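Local structure of aminotransferase (Neisseria meningitidis Z2491, 3JTX) at residues A[174-177]-A[183-186]; A[222-227]-A[237-242]; A[311-316]-A[386-391]. The protein probably transfers amino groups between amino acids and 2-oxo acids, as a class I and II aminotransferase that carries pyridoxal phosphate bound to a lysine. All blocks are in the same frame, centred on the assembly; numbering follows the deposited sequence.

Contact 1 (A[174-177]-A[183-186]); sequences VCSP and SVLD
Ser176 and Leu185 meet through a single direct hydrogen bond: the backbone N of Leu185 donates to Ser176 OG at 3.0 Å, noticeably bent, with 145° at the hydrogen. The serine hydroxyl reaches across because it stands opposite its own backbone N (chi1 -175°), and there it also comes close to Val184 CA. On its flanks the contact is apolar. Val174 CG1 lies 3.9 Å from Leu185 CD2, the two side chains crossing at about a right angle, while the ring of Pro177 and the isopropyl group of Val184 run side by side in the same direction and touch through CG and CG2. Pro177 CA also comes within 3.4 Å of Ser183 O in a CA-H...O contact.

Two waters extend the polar part of the contact. One donates to both Cys175 O and Ser183 O, at 2.9 and 2.8 Å, bridging the two carbonyl oxygens, and weakly accepts from Leu185 N. The second donates to Leu185 O and lies 2.6 Å from Ser176 OG, so the hydroxyl accepts a hydrogen bond from the amide and donates one to this water.

Further out, Val184 N is held by Asp324 and Ser183 OG by Ser153 O. The cis peptide before Pro177 opens a Ser-Pro-Asn-Asn-Pro loop, which probably borders the cofactor site, as in other fold type I aminotransferases. Val174 and Leu185 both pack on Trp190 of helix 187-200, which Asp186 N-caps, and the backbones of Val174 and Ser176 hydrogen-bond to that of Asp207, at the end of strand 203-207.

Contact 2 (A[222-227]-A[237-242]); sequences GCLQAA and LLMFTS
Leu237 CD1 rests against Ala227 CB at 3.8 Å, with Cys223 one helical turn earlier. The CG of Leu237 lies beside the backbone N and opposite the carbonyl carbon (chi1 -58°), and the nearly straight chi2 carries CD1 outward to the helix. Cys223 SG is a looser neighbour of the same methyl, and a doubtful one, since the residue is modelled in two conformers and the approach depends on which is taken. Leu224 works differently: its CB leaves the helix at a slant to the strand, yet the end of the side chain comes nearer. One branch, CD2, lies 4.3 Å from Leu237 CB; the other, CD1, meets the selenium of Met239, a selenomethionine, at 3.8 Å.

Helix 223-229 and strand 237-242 belong to a beta-alpha-beta unit that starts with strand 203-207, part of the mixed sheet in the large domain of fold type I aminotransferases. The helix segment runs roughly antiparallel to the strand segment, at 146° and 9.0 Å between axes, as expected for a crossover helix returning over its sheet.

Met239 has its CG between the backbone N and the carbonyl carbon (chi1 72°). This torsion and the extended chi2 bring CG and SE to the same side of Leu224 CD1, the two side chains crossing at about a right angle; the bend at chi3 turns only the terminal CE. Phe194 of helix 187-200 also touches Leu237, and Trp190 of the same helix touches Cys223. At the far end of the strand, Ser242 OG hydrogen-bonds to a phosphate oxygen of the pyridoxal phosphate-modified lysine at position 245.

Contact 3 (A[311-316]-A[386-391]); sequences IPILQQ and KAAEDI
Leu314 and Ala388 make the closest backbone approach, with their CA atoms 6.1 Å apart, where the last part of helix 294-314 lies against the middle of helix 381-394. The small side chain of Ala388 is consistent with this close approach. Helix 294-314 is kinked at Pro312, whose nitrogen makes no bond to the preceding turn.

Ile313 carries most of the contact. Its CG2 branch, opposite the backbone N, points onto the backbone of the second helix, 3.8 Å from Ala388 C and equally close to Glu389 N and to Ala388 CB. Its CD1 lies alongside the aliphatic part of Glu389, 4.1 Å from CG, the two side chains meeting at a slant. Leu314 approaches the same alanine methyl roughly at right angles to Ile313, its CD2 4.1 Å from Ala388 CB; it also packs on Ile329 of strand 328-332, in what is probably the small domain of the fold type I aminotransferases.

The polar groups find partners away from the interface. Ile313 O accepts from both Gln316 N and Gln316 NE2, the latter bond being 2.8 Å and nearly straight at 167°, while Gln316 OE1 accepts from Arg396. Lys386 and Asp390, one turn apart, form a salt bridge in which NZ approaches the syn lone pair of OD2. With no directional polar bond linking the two segments, their mutual position rests on the fit of aliphatic groups.

In the fold
Contacts 1, 2 and 3 follow one another along the chain, each closing before the next opens. Contacts 1 and 2 are neighbours, with centres 11 Å apart and nearest atoms about 6 Å apart; both reach the seven-stranded mixed sheet, in which strand 203-207 lies between strands 169-175 and 237-242. Helix 187-200 links them further, since its Trp190 touches side chains of both. Contact 3 stands apart, its centre 26 Å from that of contact 1 and 35 Å from that of contact 2, across the chain's centre from the latter. Contacts 1 and 2 thus belong to the sheet-bearing part around the cofactor-bearing lysine, contact 3 to what is probably the small domain.

Contact 1 (A[174-177]-A[183-186])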
ATOM      1  N   VAL A 174      -0.589  17.610 -12.433  1.00 15.34           N
ATOM      2  CA  VAL A 174      -1.818  18.259 -12.900  1.00 15.46           C
ATOM      3  C   VAL A 174      -3.007  17.585 -12.206  1.00 14.94           C
ATOM      4  O   VAL A 174      -3.033  16.373 -12.052  1.00 14.15           O
ATOM      5  CB  VAL A 174      -1.967  18.163 -14.440  1.00 15.72           C
ATOM      6  CG1 VAL A 174      -3.359  18.675 -14.899  1.00 15.14           C
ATOM      7  CG2 VAL A 174      -0.852  18.914 -15.133  1.00 14.25           C
ATOM      8  N   CYS A 175      -3.962  18.371 -11.723  1.00 15.23           N
ATOM      9  CA  CYS A 175      -5.164  17.815 -11.116  1.00 15.44           C
ATOM     10  C   CYS A 175      -6.339  18.307 -11.947  1.00 15.55           C
ATOM     11  O   CYS A 175      -6.664  19.499 -11.921  1.00 16.23           O
ATOM     12  CB  CYS A 175      -5.294  18.244  -9.655  1.00 15.64           C
ATOM     13  SG  CYS A 175      -6.686  17.472  -8.781  1.00 18.50           S
ATOM     14  N   SER A 176      -6.938  17.398 -12.715  1.00 15.59           N
ATOM     15  CA  SER A 176      -7.950  17.754 -13.720  1.00 15.72           C
ATOM     16  C   SER A 176      -9.000  16.661 -13.869  1.00 15.37           C
ATOM     17  O   SER A 176      -8.662  15.564 -14.302  1.00 16.66           O
ATOM     18  CB  SER A 176      -7.282  17.992 -15.071  1.00 15.63           C
ATOM     19  OG  SER A 176      -8.224  18.440 -16.034  1.00 15.67           O
ATOM     20  N   PRO A 177     -10.271  16.937 -13.500  1.00 15.28           N
ATOM     21  CA  PRO A 177     -10.782  18.175 -12.879  1.00 15.57           C
ATOM     22  C   PRO A 177     -10.080  18.514 -11.578  1.00 16.00           C
ATOM     23  O   PRO A 177      -9.735  17.614 -10.812  1.00 16.40           O
ATOM     24  CB  PRO A 177     -12.251  17.852 -12.590  1.00 15.83           C
ATOM     25  CG  PRO A 177     -12.596  16.790 -13.584  1.00 15.98           C
ATOM     26  CD  PRO A 177     -11.360  15.983 -13.789  1.00 14.77           C
ATOM     27  N   SER A 183     -11.730  23.101 -12.240  1.00 17.02           N
ATOM     28  CA  SER A 183     -11.232  23.434 -13.559  1.00 17.07           C
ATOM     29  C   SER A 183     -10.699  22.204 -14.270  1.00 16.36           C
ATOM     30  O   SER A 183      -9.987  21.383 -13.668  1.00 15.85           O
ATOM     31  CB  SER A 183     -10.098  24.456 -13.470  1.00 17.15           C
ATOM     32  OG  SER A 183      -9.578  24.721 -14.784  1.00 21.25           O
ATOM     33  N   VAL A 184     -11.026  22.094 -15.553  1.00 15.63           N
ATOM     34  CA  VAL A 184     -10.484  21.032 -16.402  1.00 14.79           C
ATOM     35  C   VAL A 184      -9.441  21.664 -17.329  1.00 14.60           C
ATOM     36  O   VAL A 184      -9.761  22.565 -18.120  1.00 13.72           O
ATOM     37  CB  VAL A 184     -11.614  20.338 -17.196  1.00 15.27           C
ATOM     38  CG1 VAL A 184     -11.061  19.370 -18.245  1.00 14.94           C
ATOM     39  CG2 VAL A 184     -12.561  19.596 -16.220  1.00 14.30           C
ATOM     40  N   LEU A 185      -8.193  21.217 -17.222  1.00 13.73           N
ATOM     41  CA  LEU A 185      -7.134  21.747 -18.073  1.00 13.61           C
ATOM     42  C   LEU A 185      -7.511  21.467 -19.536  1.00 14.87           C
ATOM     43  O   LEU A 185      -7.899  20.346 -19.888  1.00 14.81           O
ATOM     44  CB  LEU A 185      -5.784  21.114 -17.726  1.00 13.56           C
ATOM     45  CG  LEU A 185      -4.559  21.807 -18.325  1.00 13.11           C
ATOM     46  CD1 LEU A 185      -4.431  23.247 -17.806  1.00 13.32           C
ATOM     47  CD2 LEU A 185      -3.297  21.010 -18.074  1.00 11.20           C
ATOM     48  N   ASP A 186      -7.423  22.484 -20.380  1.00 15.00           N
ATOM     49  CA  ASP A 186      -7.925  22.345 -21.731  1.00 15.76           C
ATOM     50  C   ASP A 186      -6.796  22.086 -22.733  1.00 14.90           C
ATOM     51  O   ASP A 186      -5.657  21.889 -22.336  1.00 13.99           O
ATOM     52  CB  ASP A 186      -8.788  23.548 -22.085  1.00 17.03           C
ATOM     53  CG  ASP A 186      -8.038  24.865 -22.047  1.00 20.66           C
ATOM     54  OD1 ASP A 186      -6.797  24.898 -21.858  1.00 25.64           O
ATOM     55  OD2 ASP A 186      -8.722  25.901 -22.181  1.00 27.09           O
TER
HETATM   56  O   HOH W   1      -7.309  21.075 -14.227  1.00 21.26           O
HETATM   57  O   HOH W   2      -7.661  17.985 -18.582  1.00 16.41           O

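Contact 2 (A[222-227]-A[237-242])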
ATOM      1  N   GLY A 222      -8.900  14.360 -20.839  1.00 15.44           N
ATOM      2  CA  GLY A 222      -7.873  13.717 -20.028  1.00 15.44           C
ATOM      3  C   GLY A 222      -6.493  13.895 -20.661  1.00 15.13           C
ATOM      4  O   GLY A 222      -6.369  14.249 -21.841  1.00 14.47           O
ATOM      5  N   CYS A 223      -5.464  13.685 -19.852  1.00 14.60           N
ATOM      6  CA  CYS A 223      -4.069  13.858 -20.280  0.50 14.28           C
ATOM      7  C   CYS A 223      -3.736  13.011 -21.510  1.00 14.50           C
ATOM      8  O   CYS A 223      -3.186  13.502 -22.494  1.00 14.08           O
ATOM      9  CB  CYS A 223      -3.128  13.499 -19.124  0.50 13.91           C
ATOM     10  SG  CYS A 223      -1.352  13.496 -19.531  0.50 11.20           S
ATOM     11  N   LEU A 224      -4.073  11.723 -21.457  1.00 14.95           N
ATOM     12  CA  LEU A 224      -3.720  10.817 -22.575  1.00 14.78           C
ATOM     13  C   LEU A 224      -4.474  11.174 -23.856  1.00 14.70           C
ATOM     14  O   LEU A 224      -3.914  11.139 -24.943  1.00 14.77           O
ATOM     15  CB  LEU A 224      -3.933   9.341 -22.190  1.00 14.69           C
ATOM     16  CG  LEU A 224      -3.109   8.807 -21.009  1.00 16.12           C
ATOM     17  CD1 LEU A 224      -3.236   7.281 -20.870  1.00 13.16           C
ATOM     18  CD2 LEU A 224      -1.624   9.214 -21.137  1.00 15.71           C
ATOM     19  N   GLN A 225      -5.727  11.586 -23.711  1.00 14.56           N
ATOM     20  CA  GLN A 225      -6.520  12.057 -24.841  1.00 14.32           C
ATOM     21  C   GLN A 225      -5.959  13.365 -25.423  1.00 13.91           C
ATOM     22  O   GLN A 225      -5.954  13.554 -26.626  1.00 13.04           O
ATOM     23  CB  GLN A 225      -7.977  12.266 -24.390  1.00 14.17           C
ATOM     24  CG  GLN A 225      -8.903  12.830 -25.466  1.00 16.13           C
ATOM     25  CD  GLN A 225     -10.344  12.902 -25.003  1.00 17.06           C
ATOM     26  OE1 GLN A 225     -10.620  13.295 -23.871  1.00 17.48           O
ATOM     27  NE2 GLN A 225     -11.275  12.505 -25.885  1.00 17.66           N
ATOM     28  N   ALA A 226      -5.498  14.265 -24.556  1.00 13.26           N
ATOM     29  CA  ALA A 226      -4.895  15.532 -25.002  1.00 12.82           C
ATOM     30  C   ALA A 226      -3.626  15.268 -25.838  1.00 12.68           C
ATOM     31  O   ALA A 226      -3.431  15.885 -26.890  1.00 12.33           O
ATOM     32  CB  ALA A 226      -4.568  16.421 -23.818  1.00 12.67           C
ATOM     33  N   ALA A 227      -2.800  14.329 -25.377  1.00 12.47           N
ATOM     34  CA  ALA A 227      -1.605  13.926 -26.114  1.00 12.87           C
ATOM     35  C   ALA A 227      -1.971  13.416 -27.495  1.00 13.21           C
ATOM     36  O   ALA A 227      -1.395  13.849 -28.503  1.00 12.51           O
ATOM     37  CB  ALA A 227      -0.831  12.858 -25.351  1.00 12.83           C
ATOM     38  N   LEU A 237       4.501  10.526 -19.569  1.00 14.20           N
ATOM     39  CA  LEU A 237       3.124  10.850 -19.158  1.00 14.99           C
ATOM     40  C   LEU A 237       2.527   9.686 -18.402  1.00 15.08           C
ATOM     41  O   LEU A 237       2.615   8.554 -18.854  1.00 15.15           O
ATOM     42  CB  LEU A 237       2.215  11.096 -20.366  1.00 14.74           C
ATOM     43  CG  LEU A 237       2.567  12.173 -21.375  1.00 16.80           C
ATOM     44  CD1 LEU A 237       1.427  12.282 -22.407  1.00 16.77           C
ATOM     45  CD2 LEU A 237       2.802  13.515 -20.669  1.00 17.75           C
ATOM     46  N   LEU A 238       1.913   9.969 -17.258  1.00 15.31           N
ATOM     47  CA  LEU A 238       1.174   8.975 -16.504  1.00 15.40           C
ATOM     48  C   LEU A 238      -0.110   9.613 -15.989  1.00 15.64           C
ATOM     49  O   LEU A 238      -0.071  10.686 -15.399  1.00 15.31           O
ATOM     50  CB  LEU A 238       1.984   8.475 -15.322  1.00 15.66           C
ATOM     51  CG  LEU A 238       3.205   7.588 -15.607  1.00 17.65           C
ATOM     52  CD1 LEU A 238       3.955   7.387 -14.286  1.00 19.66           C
ATOM     53  CD2 LEU A 238       2.812   6.232 -16.251  1.00 17.72           C
HETATM   54  N   MSE A 239      -1.242   8.953 -16.227  1.00 15.44           N
HETATM   55  CA  MSE A 239      -2.489   9.339 -15.598  1.00 15.69           C
HETATM   56  C   MSE A 239      -2.736   8.450 -14.382  1.00 15.28           C
HETATM   57  O   MSE A 239      -2.435   7.259 -14.399  1.00 14.97           O
HETATM   58  CB  MSE A 239      -3.646   9.204 -16.589  1.00 15.90           C
HETATM   59  CG  MSE A 239      -4.002   7.778 -16.887  1.00 18.49           C
HETATM   60 SE   MSE A 239      -5.628   7.499 -17.911  0.75 19.67          SE
HETATM   61  CE  MSE A 239      -6.968   7.960 -16.783  1.00 16.04           C
ATOM     62  N   PHE A 240      -3.286   9.042 -13.327  1.00 15.23           N
ATOM     63  CA  PHE A 240      -3.635   8.338 -12.108  1.00 15.35           C
ATOM     64  C   PHE A 240      -5.134   8.489 -11.933  1.00 15.47           C
ATOM     65  O   PHE A 240      -5.669   9.616 -11.969  1.00 15.98           O
ATOM     66  CB  PHE A 240      -2.910   8.972 -10.909  1.00 14.98           C
ATOM     67  CG  PHE A 240      -1.455   8.759 -10.916  1.00 15.74           C
ATOM     68  CD1 PHE A 240      -0.623   9.521 -11.736  1.00 15.22           C
ATOM     69  CD2 PHE A 240      -0.885   7.784 -10.103  1.00 16.98           C
ATOM     70  CE1 PHE A 240       0.716   9.323 -11.750  1.00 16.27           C
ATOM     71  CE2 PHE A 240       0.486   7.577 -10.112  1.00 18.14           C
ATOM     72  CZ  PHE A 240       1.293   8.347 -10.940  1.00 18.32           C
ATOM     73  N   THR A 241      -5.842   7.372 -11.799  1.00 15.64           N
ATOM     74  CA  THR A 241      -7.251   7.455 -11.506  1.00 15.67           C
ATOM     75  C   THR A 241      -7.725   6.395 -10.534  1.00 16.74           C
ATOM     76  O   THR A 241      -6.939   5.561 -10.084  1.00 17.24           O
ATOM     77  CB  THR A 241      -8.107   7.520 -12.774  1.00 16.50           C
ATOM     78  OG1 THR A 241      -9.414   7.976 -12.405  1.00 17.49           O
ATOM     79  CG2 THR A 241      -8.186   6.155 -13.503  1.00 15.30           C
ATOM     80  N   SER A 242      -9.018   6.444 -10.211  1.00 16.65           N
ATOM     81  CA  SER A 242      -9.552   5.749  -9.088  1.00 17.86           C
ATOM     82  C   SER A 242     -11.032   5.492  -9.266  1.00 17.11           C
ATOM     83  O   SER A 242     -11.718   6.235  -9.967  1.00 16.46           O
ATOM     84  CB  SER A 242      -9.325   6.663  -7.871  1.00 18.09           C
ATOM     85  OG  SER A 242      -9.932   6.208  -6.730  1.00 20.18           O
TER

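Contact 3 (A[311-316]-A[386-391])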
ATOM      1  N   ILE A 311     -26.706  26.263  -8.022  1.00 16.84           N
ATOM      2  CA  ILE A 311     -26.004  27.365  -8.679  1.00 16.43           C
ATOM      3  C   ILE A 311     -26.916  28.591  -8.841  1.00 16.66           C
ATOM      4  O   ILE A 311     -26.526  29.697  -8.441  1.00 16.25           O
ATOM      5  CB  ILE A 311     -25.350  26.944 -10.021  1.00 16.15           C
ATOM      6  CG1 ILE A 311     -24.167  26.006  -9.769  1.00 15.93           C
ATOM      7  CG2 ILE A 311     -24.915  28.174 -10.826  1.00 16.16           C
ATOM      8  CD1 ILE A 311     -22.978  26.641  -9.045  1.00 15.67           C
ATOM      9  N   PRO A 312     -28.130  28.410  -9.397  1.00 16.95           N
ATOM     10  CA  PRO A 312     -29.001  29.592  -9.533  1.00 17.32           C
ATOM     11  C   PRO A 312     -29.413  30.222  -8.196  1.00 17.16           C
ATOM     12  O   PRO A 312     -29.657  31.430  -8.146  1.00 16.65           O
ATOM     13  CB  PRO A 312     -30.232  29.081 -10.303  1.00 17.59           C
ATOM     14  CG  PRO A 312     -30.048  27.634 -10.502  1.00 17.69           C
ATOM     15  CD  PRO A 312     -28.742  27.183  -9.934  1.00 17.28           C
ATOM     16  N   ILE A 313     -29.484  29.429  -7.124  1.00 16.81           N
ATOM     17  CA  ILE A 313     -29.791  29.997  -5.802  1.00 16.77           C
ATOM     18  C   ILE A 313     -28.626  30.897  -5.370  1.00 16.80           C
ATOM     19  O   ILE A 313     -28.829  32.059  -5.025  1.00 16.07           O
ATOM     20  CB  ILE A 313     -30.084  28.912  -4.734  1.00 16.81           C
ATOM     21  CG1 ILE A 313     -31.374  28.161  -5.077  1.00 16.72           C
ATOM     22  CG2 ILE A 313     -30.245  29.530  -3.348  1.00 16.46           C
ATOM     23  CD1 ILE A 313     -31.618  26.945  -4.208  1.00 15.67           C
ATOM     24  N   LEU A 314     -27.405  30.372  -5.439  1.00 16.47           N
ATOM     25  CA  LEU A 314     -26.234  31.145  -5.018  1.00 16.67           C
ATOM     26  C   LEU A 314     -26.025  32.392  -5.884  1.00 16.96           C
ATOM     27  O   LEU A 314     -25.565  33.437  -5.398  1.00 16.88           O
ATOM     28  CB  LEU A 314     -24.967  30.269  -5.042  1.00 16.64           C
ATOM     29  CG  LEU A 314     -24.881  29.144  -4.002  1.00 15.96           C
ATOM     30  CD1 LEU A 314     -23.604  28.309  -4.243  1.00 13.89           C
ATOM     31  CD2 LEU A 314     -24.958  29.700  -2.556  1.00 13.66           C
ATOM     32  N   GLN A 315     -26.368  32.292  -7.162  1.00 17.21           N
ATOM     33  CA  GLN A 315     -26.187  33.419  -8.088  1.00 17.34           C
ATOM     34  C   GLN A 315     -27.038  34.648  -7.748  1.00 17.71           C
ATOM     35  O   GLN A 315     -26.824  35.710  -8.312  1.00 17.04           O
ATOM     36  CB  GLN A 315     -26.444  32.980  -9.531  1.00 17.37           C
ATOM     37  CG  GLN A 315     -25.292  32.194 -10.145  1.00 17.23           C
ATOM     38  CD  GLN A 315     -25.635  31.610 -11.503  1.00 17.88           C
ATOM     39  OE1 GLN A 315     -26.804  31.368 -11.814  1.00 18.51           O
ATOM     40  NE2 GLN A 315     -24.614  31.376 -12.318  1.00 15.03           N
ATOM     41  N   GLN A 316     -27.986  34.508  -6.825  1.00 18.36           N
ATOM     42  CA  GLN A 316     -28.751  35.645  -6.344  1.00 19.10           C
ATOM     43  C   GLN A 316     -27.873  36.664  -5.638  1.00 19.36           C
ATOM     44  O   GLN A 316     -28.202  37.827  -5.627  1.00 19.17           O
ATOM     45  CB  GLN A 316     -29.851  35.198  -5.381  1.00 19.53           C
ATOM     46  CG  GLN A 316     -30.969  34.400  -6.028  1.00 21.11           C
ATOM     47  CD  GLN A 316     -31.911  33.816  -5.001  1.00 23.12           C
ATOM     48  OE1 GLN A 316     -33.005  34.314  -4.811  1.00 28.04           O
ATOM     49  NE2 GLN A 316     -31.473  32.783  -4.309  1.00 25.65           N
ATOM     50  N   LYS A 386     -31.250  23.630   0.767  1.00 16.89           N
ATOM     51  CA  LYS A 386     -31.488  24.385   2.003  1.00 17.13           C
ATOM     52  C   LYS A 386     -30.230  25.130   2.452  1.00 16.59           C
ATOM     53  O   LYS A 386     -30.320  26.262   2.904  1.00 15.83           O
ATOM     54  CB  LYS A 386     -31.948  23.484   3.136  1.00 16.92           C
ATOM     55  CG  LYS A 386     -32.128  24.242   4.436  1.00 19.52           C
ATOM     56  CD  LYS A 386     -32.740  23.396   5.525  1.00 22.54           C
ATOM     57  CE  LYS A 386     -33.174  24.277   6.697  1.00 24.78           C
ATOM     58  NZ  LYS A 386     -32.008  24.769   7.470  1.00 26.59           N
ATOM     59  N   ALA A 387     -29.074  24.479   2.362  1.00 16.58           N
ATOM     60  CA  ALA A 387     -27.808  25.143   2.692  1.00 16.51           C
ATOM     61  C   ALA A 387     -27.597  26.383   1.808  1.00 16.33           C
ATOM     62  O   ALA A 387     -27.246  27.456   2.310  1.00 16.74           O
ATOM     63  CB  ALA A 387     -26.633  24.164   2.559  1.00 16.27           C
ATOM     64  N   ALA A 388     -27.848  26.247   0.503  1.00 16.00           N
ATOM     65  CA  ALA A 388     -27.641  27.354  -0.433  1.00 16.17           C
ATOM     66  C   ALA A 388     -28.557  28.529  -0.082  1.00 16.14           C
ATOM     67  O   ALA A 388     -28.130  29.682  -0.052  1.00 16.44           O
ATOM     68  CB  ALA A 388     -27.872  26.895  -1.879  1.00 15.73           C
ATOM     69  N   GLU A 389     -29.816  28.218   0.196  1.00 16.37           N
ATOM     70  CA  GLU A 389     -30.793  29.222   0.618  1.00 16.35           C
ATOM     71  C   GLU A 389     -30.378  29.928   1.906  1.00 15.97           C
ATOM     72  O   GLU A 389     -30.468  31.143   2.007  1.00 15.38           O
ATOM     73  CB  GLU A 389     -32.165  28.572   0.795  1.00 16.56           C
ATOM     74  CG  GLU A 389     -32.817  28.187  -0.525  1.00 18.78           C
ATOM     75  CD  GLU A 389     -34.047  27.312  -0.354  1.00 23.25           C
ATOM     76  OE1 GLU A 389     -34.309  26.839   0.781  1.00 26.44           O
ATOM     77  OE2 GLU A 389     -34.757  27.089  -1.359  1.00 25.45           O
ATOM     78  N   ASP A 390     -29.906  29.161   2.881  1.00 16.28           N
ATOM     79  CA  ASP A 390     -29.476  29.723   4.154  1.00 16.55           C
ATOM     80  C   ASP A 390     -28.235  30.599   3.983  1.00 16.47           C
ATOM     81  O   ASP A 390     -28.150  31.663   4.593  1.00 15.81           O
ATOM     82  CB  ASP A 390     -29.238  28.610   5.189  1.00 16.54           C
ATOM     83  CG  ASP A 390     -30.544  27.897   5.605  1.00 17.79           C
ATOM     84  OD1 ASP A 390     -31.637  28.444   5.356  1.00 17.31           O
ATOM     85  OD2 ASP A 390     -30.479  26.791   6.165  1.00 17.74           O
ATOM     86  N   ILE A 391     -27.283  30.168   3.151  1.00 16.19           N
ATOM     87  CA  ILE A 391     -26.087  30.976   2.896  1.00 16.06           C
ATOM     88  C   ILE A 391     -26.488  32.334   2.267  1.00 16.87           C
ATOM     89  O   ILE A 391     -26.039  33.393   2.710  1.00 16.54           O
ATOM     90  CB  ILE A 391     -25.053  30.229   2.008  1.00 15.67           C
ATOM     91  CG1 ILE A 391     -24.469  29.027   2.760  1.00 15.80           C
ATOM     92  CG2 ILE A 391     -23.909  31.163   1.577  1.00 14.53           C
ATOM     93  CD1 ILE A 391     -23.750  27.991   1.881  1.00 13.96           C
TER